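Local structure of protein Rv1364c/MT1410 (Mycobacterium tuberculosis, 3KE6) at residues P261-T266 with A279-W284; N272-V277 with A301-V306; K320-A325 with A336-R341. The protein is of unknown function but joins a PP2C-type, RsbU-like phosphatase domain to an RsbW-like kinase domain, and probably regulates a sigma factor. All coordinates share one frame; numbering follows the deposited sequence. Where two conformers were deposited one is given.

Contact 1: residues P261-T266 with A279-W284; sequences PPLHIT and AQLREW. With SO4 (sulfate ion), chain C.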
loop_
_atom_site.group_PDB
_atom_site.type_symbol
_atom_site.label_atom_id
_atom_site.label_comp_id
_atom_site.label_asym_id
_atom_site.label_seq_id
_atom_site.Cartn_x
_atom_site.Cartn_y
_atom_site.Cartn_z
ATOM N N PRO A 261 -10.830 -8.861 -11.942
ATOM C CA PRO A 261 -11.401 -10.152 -11.590
ATOM C C PRO A 261 -10.325 -11.221 -11.311
ATOM O O PRO A 261 -9.177 -11.065 -11.728
ATOM C CB PRO A 261 -12.208 -10.514 -12.837
ATOM C CG PRO A 261 -11.612 -9.731 -13.899
ATOM C CD PRO A 261 -11.221 -8.456 -13.298
ATOM N N PRO A 262 -10.687 -12.291 -10.598
ATOM C CA PRO A 262 -9.732 -13.400 -10.362
ATOM C C PRO A 262 -9.316 -14.153 -11.636
ATOM O O PRO A 262 -9.995 -14.111 -12.610
ATOM C CB PRO A 262 -10.489 -14.339 -9.426
ATOM C CG PRO A 262 -11.630 -13.571 -8.918
ATOM C CD PRO A 262 -11.971 -12.509 -9.930
ATOM N N LEU A 263 -8.198 -14.837 -11.593
ATOM C CA LEU A 263 -7.728 -15.612 -12.696
ATOM C C LEU A 263 -8.135 -17.081 -12.528
ATOM O O LEU A 263 -7.987 -17.675 -11.423
ATOM C CB LEU A 263 -6.206 -15.518 -12.781
ATOM C CG LEU A 263 -5.565 -16.296 -13.930
ATOM C CD1 LEU A 263 -6.029 -15.719 -15.285
ATOM C CD2 LEU A 263 -4.093 -16.240 -13.833
ATOM N N HIS A 264 -8.639 -17.645 -13.627
ATOM C CA HIS A 264 -8.969 -19.066 -13.691
ATOM C C HIS A 264 -8.708 -19.621 -15.065
ATOM O O HIS A 264 -9.221 -19.096 -16.039
ATOM C CB HIS A 264 -10.432 -19.344 -13.423
ATOM C CG HIS A 264 -10.902 -20.613 -14.071
ATOM N ND1 HIS A 264 -10.901 -21.829 -13.418
ATOM C CD2 HIS A 264 -11.336 -20.864 -15.331
ATOM C CE1 HIS A 264 -11.338 -22.766 -14.236
ATOM N NE2 HIS A 264 -11.612 -22.207 -15.403
ATOM N N ILE A 265 -7.939 -20.698 -15.153
ATOM C CA ILE A 265 -7.619 -21.316 -16.436
ATOM C C ILE A 265 -7.749 -22.799 -16.262
ATOM O O ILE A 265 -7.302 -23.330 -15.241
ATOM C CB ILE A 265 -6.150 -21.093 -16.845
ATOM C CG1 ILE A 265 -5.705 -19.659 -16.625
ATOM C CG2 ILE A 265 -5.935 -21.490 -18.292
ATOM C CD1 ILE A 265 -4.186 -19.499 -16.719
ATOM N N THR A 266 -8.295 -23.463 -17.269
ATOM C CA THR A 266 -8.424 -24.914 -17.293
ATOM C C THR A 266 -7.744 -25.383 -18.580
ATOM O O THR A 266 -8.226 -25.079 -19.667
ATOM C CB THR A 266 -9.935 -25.326 -17.239
ATOM O OG1 THR A 266 -10.484 -24.875 -16.007
ATOM C CG2 THR A 266 -10.151 -26.819 -17.296
ATOM N N ALA A 279 1.953 -16.844 -19.634
ATOM C CA ALA A 279 1.533 -15.634 -20.386
ATOM C C ALA A 279 0.377 -14.953 -19.653
ATOM O O ALA A 279 0.440 -13.773 -19.311
ATOM C CB ALA A 279 1.163 -15.940 -21.798
ATOM N N GLN A 280 -0.663 -15.725 -19.363
ATOM C CA GLN A 280 -1.858 -15.191 -18.735
ATOM C C GLN A 280 -1.621 -14.689 -17.343
ATOM O O GLN A 280 -2.148 -13.665 -16.957
ATOM C CB GLN A 280 -2.924 -16.245 -18.706
ATOM C CG GLN A 280 -3.536 -16.484 -20.036
ATOM C CD GLN A 280 -4.772 -17.335 -19.921
ATOM O OE1 GLN A 280 -5.682 -17.016 -19.138
ATOM N NE2 GLN A 280 -4.825 -18.426 -20.690
ATOM N N LEU A 281 -0.828 -15.409 -16.578
ATOM C CA LEU A 281 -0.447 -14.937 -15.250
ATOM C C LEU A 281 0.279 -13.575 -15.263
ATOM O O LEU A 281 0.051 -12.720 -14.387
ATOM C CB LEU A 281 0.416 -15.985 -14.574
ATOM C CG LEU A 281 0.461 -16.058 -13.050
ATOM C CD1 LEU A 281 -0.921 -15.867 -12.429
ATOM C CD2 LEU A 281 1.056 -17.449 -12.707
ATOM N N ARG A 282 1.140 -13.369 -16.252
ATOM C CA ARG A 282 1.756 -12.076 -16.456
ATOM C C ARG A 282 0.732 -10.993 -16.802
ATOM O O ARG A 282 0.751 -9.930 -16.184
ATOM C CB ARG A 282 2.849 -12.133 -17.532
ATOM C CG ARG A 282 4.197 -12.384 -16.955
ATOM C CD ARG A 282 5.368 -12.118 -17.873
ATOM N NE ARG A 282 6.409 -12.984 -17.355
ATOM C CZ ARG A 282 7.255 -12.689 -16.371
ATOM N NH1 ARG A 282 8.134 -13.593 -15.971
ATOM N NH2 ARG A 282 7.264 -11.519 -15.790
ATOM N N GLU A 283 -0.153 -11.231 -17.770
ATOM C CA GLU A 283 -1.176 -10.235 -18.045
ATOM C C GLU A 283 -1.841 -9.849 -16.737
ATOM O O GLU A 283 -1.875 -8.689 -16.351
ATOM C CB GLU A 283 -2.278 -10.769 -18.959
ATOM C CG GLU A 283 -1.899 -10.983 -20.383
ATOM C CD GLU A 283 -3.121 -11.160 -21.306
ATOM O OE1 GLU A 283 -4.250 -10.769 -20.900
ATOM O OE2 GLU A 283 -2.942 -11.652 -22.453
ATOM N N TRP A 284 -2.370 -10.866 -16.075
ATOM C CA TRP A 284 -3.167 -10.708 -14.878
ATOM C C TRP A 284 -2.465 -9.882 -13.818
ATOM O O TRP A 284 -3.069 -8.967 -13.262
ATOM C CB TRP A 284 -3.519 -12.089 -14.304
ATOM C CG TRP A 284 -4.457 -12.009 -13.167
ATOM C CD1 TRP A 284 -5.774 -11.646 -13.207
ATOM C CD2 TRP A 284 -4.153 -12.293 -11.802
ATOM N NE1 TRP A 284 -6.297 -11.689 -11.942
ATOM C CE2 TRP A 284 -5.313 -12.089 -11.068
ATOM C CE3 TRP A 284 -2.983 -12.695 -11.128
ATOM C CZ2 TRP A 284 -5.350 -12.244 -9.690
ATOM C CZ3 TRP A 284 -3.015 -12.858 -9.761
ATOM C CH2 TRP A 284 -4.188 -12.640 -9.055
HETATM S S SO4 C . 8.306 -15.786 -19.164
HETATM O O1 SO4 C . 7.327 -14.749 -19.099
HETATM O O2 SO4 C . 7.706 -16.970 -19.734
HETATM O O3 SO4 C . 9.382 -15.334 -20.008
HETATM O O4 SO4 C . 8.810 -16.130 -17.864
#
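Leu263 sets its CB over the face of the five-membered ring of Trp284, 3.8 Å from the ring centroid and almost exactly on the ring normal, a CH-pi contact. The edge of the same ring is used differently. Trp284 NE1 donates to Pro261 O at 3.0 Å, with an N-H...O angle of 165°, and the oxygen lies practically in the indole plane. Tryptophan suits the place because it offers an apolar face and a single N-H in one rigid group, and Trp284 also touches Ala326 on strand 322-328.

Leu263 holds CG opposite its backbone N (chi1 180°), which sends both branches to the helix: CD2 meets Leu281 CD1 at 3.5 Å, the two side chains crossing at about a right angle, while CD1 passes Gln280 OE1 at 4.1 Å. Farther along the strand, Ile265 and Gln280 approach from opposite directions. The glutamine chain is extended beyond CG, which brings its amide to the isoleucine, OE1 lying 3.6 Å from Ile265 CG1. Ile265 is buried, while Gln280 as a whole stays partly exposed; a long polar chain suits such a margin.

Arg282, which takes no part in holding the strand, binds a sulfate, probably from the crystallisation liquor: NE reaches O1 at 2.6 Å and NH1 reaches O4 at 3.2 Å. Arg278 NE is a further donor to this anion.

Strand 263-266 thus packs antiparallel on the helix largely through hydrocarbon, and the one hydrogen bond, from the loop just ahead of the strand, satisfies the indole N-H at the ring edge while the face packs on Leu263.

Contact 2: residues N272-V277 with A301-V306; sequences NAARTV and AISEFV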
loop_
_atom_site.group_PDB
_atom_site.type_symbol
_atom_site.label_atom_id
_atom_site.label_comp_id
_atom_site.label_asym_id
_atom_site.label_seq_id
_atom_site.Cartn_x
_atom_site.Cartn_y
_atom_site.Cartn_z
ATOM N N ASN A 272 2.929 -27.487 -23.536
ATOM C CA ASN A 272 2.805 -26.033 -23.642
ATOM C C ASN A 272 1.988 -25.387 -22.568
ATOM O O ASN A 272 1.644 -24.207 -22.678
ATOM C CB ASN A 272 2.142 -25.697 -24.968
ATOM C CG ASN A 272 2.919 -26.251 -26.132
ATOM O OD1 ASN A 272 4.150 -26.140 -26.163
ATOM N ND2 ASN A 272 2.216 -26.876 -27.081
ATOM N N ALA A 273 1.658 -26.146 -21.535
ATOM C CA ALA A 273 0.679 -25.681 -20.574
ATOM C C ALA A 273 1.262 -24.557 -19.774
ATOM O O ALA A 273 0.557 -23.595 -19.431
ATOM C CB ALA A 273 0.266 -26.795 -19.661
ATOM N N ALA A 274 2.546 -24.690 -19.466
ATOM C CA ALA A 274 3.203 -23.786 -18.565
ATOM C C ALA A 274 3.386 -22.449 -19.258
ATOM O O ALA A 274 3.274 -21.387 -18.633
ATOM C CB ALA A 274 4.537 -24.347 -18.103
ATOM N N ARG A 275 3.632 -22.518 -20.560
ATOM C CA ARG A 275 3.870 -21.334 -21.354
ATOM C C ARG A 275 2.564 -20.582 -21.437
ATOM O O ARG A 275 2.532 -19.360 -21.355
ATOM C CB ARG A 275 4.410 -21.715 -22.746
ATOM C CG ARG A 275 4.643 -20.525 -23.679
ATOM C CD ARG A 275 5.093 -20.953 -25.040
ATOM N NE ARG A 275 4.139 -21.882 -25.624
ATOM C CZ ARG A 275 4.306 -22.542 -26.778
ATOM N NH1 ARG A 275 3.356 -23.363 -27.199
ATOM N NH2 ARG A 275 5.395 -22.379 -27.522
ATOM N N THR A 276 1.474 -21.319 -21.557
ATOM C CA THR A 276 0.141 -20.703 -21.589
ATOM C C THR A 276 -0.194 -20.025 -20.277
ATOM O O THR A 276 -0.510 -18.849 -20.244
ATOM C CB THR A 276 -0.920 -21.718 -21.999
ATOM O OG1 THR A 276 -0.683 -22.090 -23.355
ATOM C CG2 THR A 276 -2.263 -21.118 -21.956
ATOM N N VAL A 277 -0.049 -20.754 -19.182
ATOM C CA VAL A 277 -0.276 -20.176 -17.857
ATOM C C VAL A 277 0.604 -18.945 -17.562
ATOM O O VAL A 277 0.072 -17.880 -17.252
ATOM C CB VAL A 277 -0.089 -21.224 -16.805
ATOM C CG1 VAL A 277 -0.169 -20.619 -15.404
ATOM C CG2 VAL A 277 -1.133 -22.338 -17.063
ATOM N N ALA A 301 6.846 -19.934 -9.380
ATOM C CA ALA A 301 6.205 -21.005 -8.575
ATOM C C ALA A 301 5.151 -21.730 -9.388
ATOM O O ALA A 301 5.177 -22.940 -9.523
ATOM C CB ALA A 301 5.586 -20.446 -7.303
ATOM N N ILE A 302 4.247 -20.973 -9.963
ATOM C CA ILE A 302 3.093 -21.557 -10.626
ATOM C C ILE A 302 3.506 -22.279 -11.882
ATOM O O ILE A 302 2.982 -23.361 -12.159
ATOM C CB ILE A 302 2.019 -20.484 -10.897
ATOM C CG1 ILE A 302 1.516 -19.957 -9.538
ATOM C CG2 ILE A 302 0.881 -21.025 -11.720
ATOM C CD1 ILE A 302 0.187 -19.262 -9.611
ATOM N N SER A 303 4.453 -21.708 -12.623
ATOM C CA SER A 303 4.983 -22.359 -13.798
ATOM C C SER A 303 5.529 -23.735 -13.417
ATOM O O SER A 303 5.309 -24.717 -14.108
ATOM C CB SER A 303 6.081 -21.487 -14.414
ATOM O OG SER A 303 6.594 -22.054 -15.619
ATOM N N GLU A 304 6.218 -23.822 -12.286
ATOM C CA GLU A 304 6.812 -25.091 -11.895
ATOM C C GLU A 304 5.738 -26.093 -11.459
ATOM O O GLU A 304 5.848 -27.301 -11.754
ATOM C CB GLU A 304 7.912 -24.902 -10.841
ATOM C CG GLU A 304 9.285 -24.502 -11.437
ATOM C CD GLU A 304 9.853 -25.519 -12.449
ATOM O OE1 GLU A 304 10.404 -26.563 -12.013
ATOM O OE2 GLU A 304 9.779 -25.267 -13.685
ATOM N N PHE A 305 4.684 -25.597 -10.816
ATOM C CA PHE A 305 3.564 -26.448 -10.440
ATOM C C PHE A 305 2.918 -27.042 -11.675
ATOM O O PHE A 305 2.563 -28.208 -11.689
ATOM C CB PHE A 305 2.489 -25.658 -9.700
ATOM C CG PHE A 305 2.869 -25.214 -8.314
ATOM C CD1 PHE A 305 3.891 -25.804 -7.617
ATOM C CD2 PHE A 305 2.130 -24.189 -7.688
ATOM C CE1 PHE A 305 4.200 -25.377 -6.325
ATOM C CE2 PHE A 305 2.431 -23.750 -6.395
ATOM C CZ PHE A 305 3.468 -24.346 -5.712
ATOM N N VAL A 306 2.735 -26.226 -12.707
ATOM C CA VAL A 306 2.111 -26.706 -13.928
ATOM C C VAL A 306 3.022 -27.710 -14.583
ATOM O O VAL A 306 2.557 -28.787 -14.933
ATOM C CB VAL A 306 1.779 -25.586 -14.923
ATOM C CG1 VAL A 306 1.312 -26.174 -16.255
ATOM C CG2 VAL A 306 0.721 -24.623 -14.333
#
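Apolar packing carries this contact, and Val306 is at its centre. Its CG1 methyl fits against Ala273 CB at 3.6 Å and lies 3.7 Å from the backbone N of Ala274, whereas CG2 meets Val277 CG2 tip to tip at 4.0 Å. The two methyls divide the work because CG1 stands anti to the backbone N (chi1 172°) and CG2 beside it. Val277 also splits its branches, its CG1 touching Ile302 CG2 at 3.9 Å as the side chains cross at about a right angle. Ala273 and Ala274 suit the interface: with no more than a methyl each, they let the helix axes approach to 8.8 Å.

Polar groups act around this packing, with no hydrogen bond between the segments. Ser303 OG lies 4.0 Å from Ala274 CB, a plain van der Waals contact, and it accepts a hydrogen bond from Arg278 NH2, one turn on along helix 273-288. Within 272-277 and off the interface, Asn272 O accepts from both Thr276 N and Thr276 OG1, which reach it from opposite faces of its plane.

Ile302 and Phe305 turn to Val338 of the sheet, and Val277 touches Leu267. The near-antiparallel pair, crossing at 152°, is part of the helical layer that covers one side of the sheet in the alpha/beta sandwich of histidine kinase-like ATPase domains, consistent with an RsbW-like kinase.

Contact 3: residues K320-A325 with A336-R341; sequences KGIVVA and ASVIDR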
loop_
_atom_site.group_PDB
_atom_site.type_symbol
_atom_site.label_atom_id
_atom_site.label_comp_id
_atom_site.label_asym_id
_atom_site.label_seq_id
_atom_site.Cartn_x
_atom_site.Cartn_y
_atom_site.Cartn_z
ATOM N N LYS A 320 -8.173 -31.074 -20.148
ATOM C CA LYS A 320 -8.610 -30.246 -19.001
ATOM C C LYS A 320 -8.095 -30.759 -17.654
ATOM O O LYS A 320 -8.771 -30.651 -16.629
ATOM C CB LYS A 320 -10.144 -30.141 -18.953
ATOM C CG LYS A 320 -10.789 -29.719 -20.256
ATOM C CD LYS A 320 -10.359 -28.325 -20.696
ATOM C CE LYS A 320 -10.924 -27.987 -22.082
ATOM N NZ LYS A 320 -12.339 -27.485 -21.999
ATOM N N GLY A 321 -6.894 -31.317 -17.663
ATOM C CA GLY A 321 -6.362 -31.979 -16.499
ATOM C C GLY A 321 -5.722 -31.032 -15.515
ATOM O O GLY A 321 -5.319 -31.460 -14.456
ATOM N N ILE A 322 -5.624 -29.751 -15.863
ATOM C CA ILE A 322 -4.983 -28.776 -15.008
ATOM C C ILE A 322 -5.867 -27.560 -14.728
ATOM O O ILE A 322 -6.384 -26.922 -15.663
ATOM C CB ILE A 322 -3.659 -28.327 -15.606
ATOM C CG1 ILE A 322 -2.787 -29.573 -15.886
ATOM C CG2 ILE A 322 -2.950 -27.358 -14.638
ATOM C CD1 ILE A 322 -1.331 -29.291 -16.123
ATOM N N VAL A 323 -6.041 -27.238 -13.443
ATOM C CA VAL A 323 -6.859 -26.106 -13.062
ATOM C C VAL A 323 -6.010 -25.126 -12.297
ATOM O O VAL A 323 -5.333 -25.497 -11.340
ATOM C CB VAL A 323 -8.065 -26.539 -12.213
ATOM C CG1 VAL A 323 -9.027 -25.378 -12.031
ATOM C CG2 VAL A 323 -8.775 -27.741 -12.864
ATOM N N VAL A 324 -6.014 -23.875 -12.736
ATOM C CA VAL A 324 -5.222 -22.846 -12.075
ATOM C C VAL A 324 -6.147 -21.734 -11.683
ATOM O O VAL A 324 -7.023 -21.344 -12.439
ATOM C CB VAL A 324 -4.129 -22.246 -12.994
ATOM C CG1 VAL A 324 -3.311 -21.237 -12.217
ATOM C CG2 VAL A 324 -3.231 -23.330 -13.628
ATOM N N ALA A 325 -5.950 -21.233 -10.483
ATOM C CA ALA A 325 -6.795 -20.194 -9.919
ATOM C C ALA A 325 -5.870 -19.275 -9.167
ATOM O O ALA A 325 -4.906 -19.732 -8.552
ATOM C CB ALA A 325 -7.821 -20.803 -8.987
ATOM N N ALA A 336 -2.970 -18.766 -4.793
ATOM C CA ALA A 336 -3.103 -19.457 -6.048
ATOM C C ALA A 336 -3.096 -20.941 -5.820
ATOM O O ALA A 336 -2.512 -21.419 -4.837
ATOM C CB ALA A 336 -1.968 -19.078 -6.987
ATOM N N SER A 337 -3.725 -21.670 -6.740
ATOM C CA SER A 337 -3.692 -23.112 -6.670
ATOM C C SER A 337 -3.609 -23.715 -8.040
ATOM O O SER A 337 -4.195 -23.221 -8.990
ATOM C CB SER A 337 -4.919 -23.679 -5.952
ATOM O OG SER A 337 -6.121 -23.152 -6.466
ATOM N N VAL A 338 -2.869 -24.808 -8.103
ATOM C CA VAL A 338 -2.711 -25.570 -9.293
ATOM C C VAL A 338 -3.190 -26.955 -8.924
ATOM O O VAL A 338 -2.558 -27.628 -8.120
ATOM C CB VAL A 338 -1.255 -25.563 -9.730
ATOM C CG1 VAL A 338 -1.046 -26.456 -10.965
ATOM C CG2 VAL A 338 -0.828 -24.130 -9.985
ATOM N N ILE A 339 -4.343 -27.344 -9.474
ATOM C CA ILE A 339 -4.957 -28.637 -9.166
ATOM C C ILE A 339 -4.869 -29.514 -10.396
ATOM O O ILE A 339 -5.261 -29.089 -11.485
ATOM C CB ILE A 339 -6.433 -28.481 -8.767
ATOM C CG1 ILE A 339 -6.548 -27.563 -7.560
ATOM C CG2 ILE A 339 -7.039 -29.843 -8.497
ATOM C CD1 ILE A 339 -7.960 -27.393 -7.029
ATOM N N ASP A 340 -4.350 -30.722 -10.240
ATOM C CA ASP A 340 -4.280 -31.655 -11.367
ATOM C C ASP A 340 -4.812 -33.032 -10.976
ATOM O O ASP A 340 -5.153 -33.260 -9.827
ATOM C CB ASP A 340 -2.851 -31.737 -11.936
ATOM C CG ASP A 340 -1.860 -32.460 -10.990
ATOM O OD1 ASP A 340 -1.846 -33.712 -10.995
ATOM O OD2 ASP A 340 -1.076 -31.773 -10.272
ATOM N N ARG A 341 -4.874 -33.945 -11.938
ATOM C CA ARG A 341 -5.502 -35.258 -11.704
ATOM C C ARG A 341 -4.593 -36.321 -11.060
ATOM O O ARG A 341 -4.868 -37.523 -11.132
ATOM C CB ARG A 341 -6.158 -35.763 -12.988
ATOM C CG ARG A 341 -7.390 -34.931 -13.332
ATOM C CD ARG A 341 -8.390 -35.695 -14.134
ATOM N NE ARG A 341 -7.984 -35.783 -15.527
ATOM C CZ ARG A 341 -8.455 -35.032 -16.523
ATOM N NH1 ARG A 341 -9.384 -34.110 -16.316
ATOM N NH2 ARG A 341 -7.996 -35.236 -17.752
HETATM O O HOH W 1 -7.071 -24.242 -8.943
#
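A bend at chi3 (-78°) turns the guanidinium of Arg341 over Gly321, and a first torsion of 50° on Ser337 sets OG between its backbone N and carbonyl carbon, 3.8 Å from Ala325 CB. In the first case Gly321 CA lies over one face of the flat group, 3.7 Å from Arg341 CZ. The charge is answered by a salt bridge from Arg341 NH2 to Asp317 and a hydrogen bond to Ser319 O. Gly321 and Ile322 both face Leu267 on the neighbouring strand, forming a classic beta bulge.

Beyond the bulge the strands run antiparallel in regular register. Val323 and Ile339 form a hydrogen-bonded pair, with Val323 N to Ile339 O and Ile339 N to Val323 O both 2.8 Å. Ala325 and Ser337 repeat the pattern, Ala325 N to Ser337 O at 3.0 Å and Ser337 N to Ala325 O at 2.9 Å. Val324 and Val338 are the non-hydrogen-bonded pair between them.

The two faces differ in character. Ile322, Val324 and Val338 are buried on one, where Ile322 CG2 meets Val338 CG1 at 4.2 Å and helix 292-312 packs through Val310 and Phe305. Branched residues serve twice here, filling the core and keeping the chain extended. Asp340, also buried on this face, bonds Gly342 N through OD1. Val323, Ala325, Ser337 and Ile339 are on the more exposed face, and there a water sits 2.9 Å from Ser337 OG and makes a weak bond to Val323 O.

Backbone bonds therefore set the register and a mainly apolar face secures the sheet to helix 292-312, while Arg341 lies over Gly321 at the end of the pair, its charge probably offset in part by Asp317.

After the phosphatase part of the chain, strand 263-267 comes first and leads to helix 273-288, and contact 1 closes this first loop by laying the helix back along the strand. Contact 2 opens before that loop is shut, because 272-277 lies between the two segments of contact 1, and it closes only when helix 292-312 returns beside helix 273-288; contacts 1 and 2 therefore cross. Contact 3 follows in series, closing the hairpin of strands 322-328 and 333-340. Ile265 O probably bonds Val324 N, joining contact 1 to this hairpin within one sheet, and Ile302 packs on Ala336, so the three contacts unite both helices with three neighbouring strands.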